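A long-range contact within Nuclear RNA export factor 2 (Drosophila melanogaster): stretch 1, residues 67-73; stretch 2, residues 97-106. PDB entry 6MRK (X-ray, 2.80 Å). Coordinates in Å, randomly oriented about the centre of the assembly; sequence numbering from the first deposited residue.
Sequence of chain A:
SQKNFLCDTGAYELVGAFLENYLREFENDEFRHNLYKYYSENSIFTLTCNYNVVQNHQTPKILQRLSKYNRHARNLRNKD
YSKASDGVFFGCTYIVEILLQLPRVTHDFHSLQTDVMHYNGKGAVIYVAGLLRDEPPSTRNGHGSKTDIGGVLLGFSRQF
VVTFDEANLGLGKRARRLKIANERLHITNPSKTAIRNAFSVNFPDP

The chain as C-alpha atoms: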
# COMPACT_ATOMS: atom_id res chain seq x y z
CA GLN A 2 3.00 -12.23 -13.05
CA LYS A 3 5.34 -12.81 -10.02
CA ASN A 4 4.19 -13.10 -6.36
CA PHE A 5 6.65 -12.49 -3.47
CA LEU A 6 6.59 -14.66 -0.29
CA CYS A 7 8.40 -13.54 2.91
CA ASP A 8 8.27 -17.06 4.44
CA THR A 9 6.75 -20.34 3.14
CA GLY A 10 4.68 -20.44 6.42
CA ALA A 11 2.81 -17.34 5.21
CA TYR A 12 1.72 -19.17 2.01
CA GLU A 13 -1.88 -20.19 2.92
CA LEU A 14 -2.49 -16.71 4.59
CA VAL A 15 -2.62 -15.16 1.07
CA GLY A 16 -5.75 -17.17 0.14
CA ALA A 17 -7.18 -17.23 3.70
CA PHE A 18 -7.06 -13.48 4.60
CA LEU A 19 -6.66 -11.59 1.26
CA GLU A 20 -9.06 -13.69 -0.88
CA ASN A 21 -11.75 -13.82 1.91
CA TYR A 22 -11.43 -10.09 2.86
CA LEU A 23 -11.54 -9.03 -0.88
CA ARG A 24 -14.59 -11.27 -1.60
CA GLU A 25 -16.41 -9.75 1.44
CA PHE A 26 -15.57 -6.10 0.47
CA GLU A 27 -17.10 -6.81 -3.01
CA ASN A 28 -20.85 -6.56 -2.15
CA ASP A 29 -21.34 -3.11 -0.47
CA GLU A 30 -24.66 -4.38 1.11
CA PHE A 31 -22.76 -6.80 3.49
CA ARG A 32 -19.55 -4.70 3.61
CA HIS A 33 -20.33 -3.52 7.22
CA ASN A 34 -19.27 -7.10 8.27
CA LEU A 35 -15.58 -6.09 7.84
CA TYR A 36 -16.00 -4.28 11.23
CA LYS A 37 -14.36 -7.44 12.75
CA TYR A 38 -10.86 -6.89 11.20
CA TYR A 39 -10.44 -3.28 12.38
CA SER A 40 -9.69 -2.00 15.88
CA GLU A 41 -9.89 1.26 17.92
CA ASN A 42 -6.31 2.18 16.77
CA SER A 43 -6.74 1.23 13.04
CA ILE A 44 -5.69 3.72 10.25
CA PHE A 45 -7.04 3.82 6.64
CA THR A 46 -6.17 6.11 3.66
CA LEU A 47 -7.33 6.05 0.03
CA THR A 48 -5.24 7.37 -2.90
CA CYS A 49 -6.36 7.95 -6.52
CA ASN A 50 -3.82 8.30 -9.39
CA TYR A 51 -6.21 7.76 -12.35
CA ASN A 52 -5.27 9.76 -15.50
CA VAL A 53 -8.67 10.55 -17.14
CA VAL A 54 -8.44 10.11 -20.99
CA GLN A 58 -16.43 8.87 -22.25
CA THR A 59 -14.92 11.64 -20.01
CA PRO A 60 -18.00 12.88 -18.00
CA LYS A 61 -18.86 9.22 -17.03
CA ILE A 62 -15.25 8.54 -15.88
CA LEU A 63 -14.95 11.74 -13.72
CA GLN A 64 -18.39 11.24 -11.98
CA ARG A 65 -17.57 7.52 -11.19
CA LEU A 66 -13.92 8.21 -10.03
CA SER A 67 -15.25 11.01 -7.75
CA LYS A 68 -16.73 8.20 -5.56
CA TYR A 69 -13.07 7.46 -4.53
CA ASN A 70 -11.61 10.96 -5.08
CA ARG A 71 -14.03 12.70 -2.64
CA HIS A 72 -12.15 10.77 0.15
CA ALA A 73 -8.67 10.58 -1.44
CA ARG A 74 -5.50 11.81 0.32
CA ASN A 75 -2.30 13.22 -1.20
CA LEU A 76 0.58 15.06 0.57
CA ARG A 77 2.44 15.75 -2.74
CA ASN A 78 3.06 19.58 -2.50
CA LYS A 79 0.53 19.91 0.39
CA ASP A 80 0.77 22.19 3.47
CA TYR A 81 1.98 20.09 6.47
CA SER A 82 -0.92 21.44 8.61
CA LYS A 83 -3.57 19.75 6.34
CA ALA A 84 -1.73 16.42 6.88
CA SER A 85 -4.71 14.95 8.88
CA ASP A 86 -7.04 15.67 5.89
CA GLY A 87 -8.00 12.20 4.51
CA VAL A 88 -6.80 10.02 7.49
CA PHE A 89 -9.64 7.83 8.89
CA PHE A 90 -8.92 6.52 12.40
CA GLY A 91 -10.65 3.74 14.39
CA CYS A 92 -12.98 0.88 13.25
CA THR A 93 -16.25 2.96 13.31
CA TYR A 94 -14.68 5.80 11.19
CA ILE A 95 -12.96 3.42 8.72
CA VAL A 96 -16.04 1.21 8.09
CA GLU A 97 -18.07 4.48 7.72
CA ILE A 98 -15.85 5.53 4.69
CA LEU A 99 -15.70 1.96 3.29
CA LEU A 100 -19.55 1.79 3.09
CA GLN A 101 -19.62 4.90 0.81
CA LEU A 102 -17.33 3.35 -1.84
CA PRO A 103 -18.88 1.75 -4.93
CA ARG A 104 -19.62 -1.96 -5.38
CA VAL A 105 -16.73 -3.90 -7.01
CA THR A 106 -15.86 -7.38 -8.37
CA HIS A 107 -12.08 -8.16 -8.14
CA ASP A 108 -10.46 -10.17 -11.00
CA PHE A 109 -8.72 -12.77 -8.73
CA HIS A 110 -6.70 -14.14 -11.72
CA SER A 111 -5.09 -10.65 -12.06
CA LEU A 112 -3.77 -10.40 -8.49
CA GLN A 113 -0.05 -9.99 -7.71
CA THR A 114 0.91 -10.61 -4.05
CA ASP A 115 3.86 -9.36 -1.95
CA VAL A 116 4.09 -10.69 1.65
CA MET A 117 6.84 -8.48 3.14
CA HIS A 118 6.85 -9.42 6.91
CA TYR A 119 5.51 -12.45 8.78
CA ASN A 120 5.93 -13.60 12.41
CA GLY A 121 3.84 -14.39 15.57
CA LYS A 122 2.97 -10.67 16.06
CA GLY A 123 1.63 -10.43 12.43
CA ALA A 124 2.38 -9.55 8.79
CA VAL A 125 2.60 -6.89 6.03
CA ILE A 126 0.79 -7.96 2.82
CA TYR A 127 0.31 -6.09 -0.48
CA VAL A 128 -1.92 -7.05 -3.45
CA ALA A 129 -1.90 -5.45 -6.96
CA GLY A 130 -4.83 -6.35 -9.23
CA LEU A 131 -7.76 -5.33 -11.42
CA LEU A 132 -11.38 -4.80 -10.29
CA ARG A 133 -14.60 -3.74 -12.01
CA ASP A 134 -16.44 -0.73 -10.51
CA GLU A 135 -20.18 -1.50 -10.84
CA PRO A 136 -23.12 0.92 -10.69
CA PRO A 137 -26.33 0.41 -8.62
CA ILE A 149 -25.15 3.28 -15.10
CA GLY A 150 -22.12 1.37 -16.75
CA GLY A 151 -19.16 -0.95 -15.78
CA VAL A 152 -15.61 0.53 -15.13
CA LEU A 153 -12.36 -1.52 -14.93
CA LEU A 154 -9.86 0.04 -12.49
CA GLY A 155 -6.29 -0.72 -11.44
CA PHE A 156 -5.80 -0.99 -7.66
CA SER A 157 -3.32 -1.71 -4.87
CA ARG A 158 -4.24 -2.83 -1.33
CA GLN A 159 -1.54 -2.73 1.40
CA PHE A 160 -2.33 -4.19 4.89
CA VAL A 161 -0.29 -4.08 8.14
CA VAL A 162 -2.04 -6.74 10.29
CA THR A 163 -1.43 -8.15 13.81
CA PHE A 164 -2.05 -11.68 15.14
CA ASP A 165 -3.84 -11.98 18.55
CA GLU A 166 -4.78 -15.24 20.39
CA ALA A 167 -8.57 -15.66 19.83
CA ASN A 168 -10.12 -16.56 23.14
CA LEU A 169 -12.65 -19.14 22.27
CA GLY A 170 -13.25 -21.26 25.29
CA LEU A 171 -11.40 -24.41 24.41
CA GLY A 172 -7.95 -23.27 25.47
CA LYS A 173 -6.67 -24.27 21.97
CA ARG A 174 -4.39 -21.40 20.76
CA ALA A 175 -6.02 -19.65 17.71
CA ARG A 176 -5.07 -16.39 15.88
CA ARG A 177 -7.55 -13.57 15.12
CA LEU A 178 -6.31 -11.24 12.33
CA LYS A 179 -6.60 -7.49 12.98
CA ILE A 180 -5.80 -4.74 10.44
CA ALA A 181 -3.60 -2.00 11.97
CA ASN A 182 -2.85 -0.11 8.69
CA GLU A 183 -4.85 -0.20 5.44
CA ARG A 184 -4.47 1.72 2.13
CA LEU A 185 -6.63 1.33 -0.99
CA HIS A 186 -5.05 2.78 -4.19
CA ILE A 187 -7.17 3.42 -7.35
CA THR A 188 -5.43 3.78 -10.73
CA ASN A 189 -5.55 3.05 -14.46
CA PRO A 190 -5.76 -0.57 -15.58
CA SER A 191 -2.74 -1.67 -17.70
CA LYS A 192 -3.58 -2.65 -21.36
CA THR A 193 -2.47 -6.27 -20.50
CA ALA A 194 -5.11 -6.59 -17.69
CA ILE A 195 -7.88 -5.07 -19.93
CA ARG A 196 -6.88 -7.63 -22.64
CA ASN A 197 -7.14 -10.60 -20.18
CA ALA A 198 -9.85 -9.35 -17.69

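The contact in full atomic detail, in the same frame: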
# COMPACT_ATOMS: atom_id res chain seq x y z
N SER A 67 -15.00 10.06 -8.87
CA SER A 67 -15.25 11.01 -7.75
C SER A 67 -15.68 10.22 -6.50
O SER A 67 -15.46 10.71 -5.39
CB SER A 67 -16.24 12.07 -8.15
OG SER A 67 -17.51 11.51 -8.41
N LYS A 68 -16.26 9.04 -6.68
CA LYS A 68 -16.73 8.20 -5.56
C LYS A 68 -15.55 7.88 -4.64
O LYS A 68 -15.77 7.75 -3.42
CB LYS A 68 -17.38 6.91 -6.09
CG LYS A 68 -18.56 7.12 -7.02
CD LYS A 68 -19.81 7.60 -6.32
CE LYS A 68 -20.93 7.86 -7.31
NZ LYS A 68 -21.83 8.96 -6.87
N TYR A 69 -14.36 7.73 -5.23
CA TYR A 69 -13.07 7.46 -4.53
C TYR A 69 -12.41 8.79 -4.18
O TYR A 69 -11.99 8.98 -3.03
CB TYR A 69 -12.13 6.62 -5.39
CG TYR A 69 -12.69 5.27 -5.76
CD1 TYR A 69 -12.67 4.22 -4.87
CD2 TYR A 69 -13.30 5.08 -7.00
CE1 TYR A 69 -13.23 2.99 -5.20
CE2 TYR A 69 -13.87 3.86 -7.34
CZ TYR A 69 -13.82 2.81 -6.44
OH TYR A 69 -14.34 1.58 -6.77
N ASN A 70 -12.32 9.67 -5.18
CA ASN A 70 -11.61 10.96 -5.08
C ASN A 70 -12.14 11.81 -3.92
O ASN A 70 -11.31 12.49 -3.26
CB ASN A 70 -11.71 11.78 -6.37
CG ASN A 70 -10.46 11.61 -7.21
OD1 ASN A 70 -9.36 11.92 -6.75
ND2 ASN A 70 -10.62 11.10 -8.42
N ARG A 71 -13.44 11.81 -3.68
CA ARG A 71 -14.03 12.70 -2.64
C ARG A 71 -13.42 12.39 -1.27
O ARG A 71 -13.55 13.23 -0.38
CB ARG A 71 -15.56 12.61 -2.57
CG ARG A 71 -16.10 11.20 -2.39
CD ARG A 71 -17.52 11.26 -1.87
NE ARG A 71 -18.37 12.00 -2.80
CZ ARG A 71 -19.46 11.53 -3.42
NH1 ARG A 71 -19.89 10.28 -3.23
NH2 ARG A 71 -20.13 12.33 -4.23
N HIS A 72 -12.76 11.24 -1.12
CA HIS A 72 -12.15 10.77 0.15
C HIS A 72 -10.63 10.69 0.04
O HIS A 72 -9.99 10.36 1.07
CB HIS A 72 -12.68 9.38 0.50
CG HIS A 72 -14.16 9.30 0.65
ND1 HIS A 72 -14.82 9.92 1.69
CD2 HIS A 72 -15.09 8.66 -0.09
CE1 HIS A 72 -16.11 9.69 1.58
NE2 HIS A 72 -16.30 8.91 0.49
N ALA A 73 -10.07 10.92 -1.15
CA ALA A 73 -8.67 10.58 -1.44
C ALA A 73 -7.76 11.54 -0.70
O ALA A 73 -8.21 12.63 -0.32
CB ALA A 73 -8.40 10.56 -2.92
N GLU A 97 -17.21 3.34 8.16
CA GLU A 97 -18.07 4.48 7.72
C GLU A 97 -17.64 4.95 6.32
O GLU A 97 -18.53 5.21 5.52
CB GLU A 97 -18.04 5.58 8.78
CG GLU A 97 -18.37 6.98 8.29
CD GLU A 97 -18.57 8.03 9.38
OE1 GLU A 97 -18.53 7.67 10.58
OE2 GLU A 97 -18.80 9.22 9.03
N ILE A 98 -16.34 5.08 6.03
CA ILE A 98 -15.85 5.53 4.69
C ILE A 98 -16.05 4.39 3.70
O ILE A 98 -16.50 4.65 2.58
CB ILE A 98 -14.37 6.00 4.72
CG1 ILE A 98 -14.20 7.29 5.52
CG2 ILE A 98 -13.82 6.15 3.31
CD1 ILE A 98 -15.16 8.40 5.12
N LEU A 99 -15.72 3.17 4.13
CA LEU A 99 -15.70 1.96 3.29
C LEU A 99 -17.11 1.67 2.75
O LEU A 99 -17.21 1.05 1.68
CB LEU A 99 -15.19 0.79 4.13
CG LEU A 99 -13.75 0.33 3.88
CD1 LEU A 99 -12.78 1.49 3.75
CD2 LEU A 99 -13.30 -0.59 4.98
N LEU A 100 -18.15 2.07 3.48
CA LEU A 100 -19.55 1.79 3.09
C LEU A 100 -20.05 2.79 2.04
O LEU A 100 -21.15 2.57 1.50
CB LEU A 100 -20.43 1.85 4.35
CG LEU A 100 -20.29 0.64 5.27
CD1 LEU A 100 -21.31 0.71 6.38
CD2 LEU A 100 -20.48 -0.65 4.50
N GLN A 101 -19.27 3.84 1.78
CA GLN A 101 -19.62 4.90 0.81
C GLN A 101 -18.98 4.61 -0.54
O GLN A 101 -19.31 5.33 -1.51
CB GLN A 101 -19.11 6.25 1.29
CG GLN A 101 -19.51 6.53 2.71
CD GLN A 101 -19.24 7.97 3.07
OE1 GLN A 101 -18.55 8.26 4.03
NE2 GLN A 101 -19.74 8.88 2.25
N LEU A 102 -18.06 3.66 -0.59
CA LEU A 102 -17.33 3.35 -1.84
C LEU A 102 -18.25 2.52 -2.72
O LEU A 102 -19.23 1.94 -2.25
CB LEU A 102 -16.02 2.64 -1.51
CG LEU A 102 -15.06 3.44 -0.64
CD1 LEU A 102 -13.82 2.61 -0.33
CD2 LEU A 102 -14.67 4.75 -1.30
N PRO A 103 -18.04 2.54 -4.04
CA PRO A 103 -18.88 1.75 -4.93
C PRO A 103 -18.73 0.24 -4.73
O PRO A 103 -17.79 -0.21 -4.14
CB PRO A 103 -18.39 2.13 -6.34
CG PRO A 103 -17.01 2.72 -6.12
CD PRO A 103 -17.05 3.36 -4.75
N ARG A 104 -19.68 -0.49 -5.27
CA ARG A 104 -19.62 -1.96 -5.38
C ARG A 104 -18.52 -2.32 -6.37
O ARG A 104 -18.36 -1.58 -7.38
CB ARG A 104 -20.96 -2.49 -5.88
CG ARG A 104 -21.19 -3.93 -5.45
CD ARG A 104 -22.53 -4.42 -5.89
NE ARG A 104 -22.51 -5.86 -5.82
CZ ARG A 104 -23.58 -6.64 -5.93
NH1 ARG A 104 -24.78 -6.11 -6.12
NH2 ARG A 104 -23.44 -7.95 -5.84
N VAL A 105 -17.81 -3.41 -6.11
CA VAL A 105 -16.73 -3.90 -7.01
C VAL A 105 -16.92 -5.41 -7.20
O VAL A 105 -17.76 -5.98 -6.52
CB VAL A 105 -15.32 -3.56 -6.47
CG1 VAL A 105 -15.13 -2.06 -6.29
CG2 VAL A 105 -15.01 -4.29 -5.17
N THR A 106 -16.19 -5.95 -8.16
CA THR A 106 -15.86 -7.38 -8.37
C THR A 106 -14.37 -7.41 -8.71
O THR A 106 -13.99 -6.83 -9.73
CB THR A 106 -16.73 -7.97 -9.50
OG1 THR A 106 -18.09 -8.00 -9.04
CG2 THR A 106 -16.35 -9.36 -9.92
O HOH W 1 -15.09 0.01 -3.90

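This is a small, mostly apolar contact in which two aromatic rings near the end of a helix receive aliphatic groups from a second segment on their faces, with no direct hydrogen bond between the two stretches and a single water joining them. About 404 Å² is buried, both sides summed, and the residues that touch are at least 26 positions apart in sequence.

Each stretch enters as helix and leaves it within the contact. In the first, Arg71 N still donates to Ser67 O at 2.9 Å, and the chain then tightens into a type I turn from Asn70 to Ala73, closed by Ala73 N to Asn70 O at 2.9 Å. The second stretch comes out of its helix with Gln101 N bonded to Ile98 O at 3.0 Å, passes through an extended Leu102 and Pro103, and reaches strand by Val105. The backbones stay apart: the CA atoms of Lys68 and Leu102 lie 6.1 Å from each other, and those of His72 and Ile98 7.9 Å. No hydrogen bond joins the backbones directly, and side chains make most of the contact.

The first ring is Tyr69. Its CA-to-CB bond points sideways, yet with chi1 at m the ring extends until its end comes near the other stretch. Pro103 CD sits over one face, 4.1 Å from the ring centroid and 27° off the normal, a CH-pi contact. Proline suits this role because its ring is rigid and the CH groups beside its nitrogen are somewhat polarised. The approach is closer than usual van der Waals spacing further out, where Tyr69 CZ is 3.2 Å from Pro103 CG and Tyr69 OH only 3.0 Å from that same carbon. Beyond it, Tyr69 OH also meets Val105 CG1 at 3.8 Å.

The hydroxyl at the tip of this buried ring still needs polar company. A water donates to Pro103 O at 2.7 Å and makes a weak hydrogen bond with Tyr69 OH at 3.4 Å; the hydroxyl is also hydrogen-bonded elsewhere in the structure.

His72 provides the second ring. Its CA-to-CB bond points toward the partner, and Ile98 CG2 lies over one face, 4.2 Å from the centroid and just 15° off the normal, a nearly vertical CH-pi approach. The other end of the isoleucine is close too, with CD1 3.8 Å from His72 ND1. Gln101 also packs against this ring, its CA-to-CB bond pointing toward the first stretch.

Leu102 links the two aromatic sites. Its CD2 methyl lies 4.1 Å from Tyr69 CD1, 4.1 Å from His72 CD2 and 3.8 Å from Lys68 O, so one methyl touches three residues of the first stretch. Lys68 adds aliphatic cover, its CB 3.8 Å from Pro103 CD, while the end of its chain leads away.

The rule to read here is economical: aliphatic groups cover ring faces, a shared methyl fills the space between, and a water held by the Pro103 carbonyl adds a weak bond to the tyrosine hydroxyl.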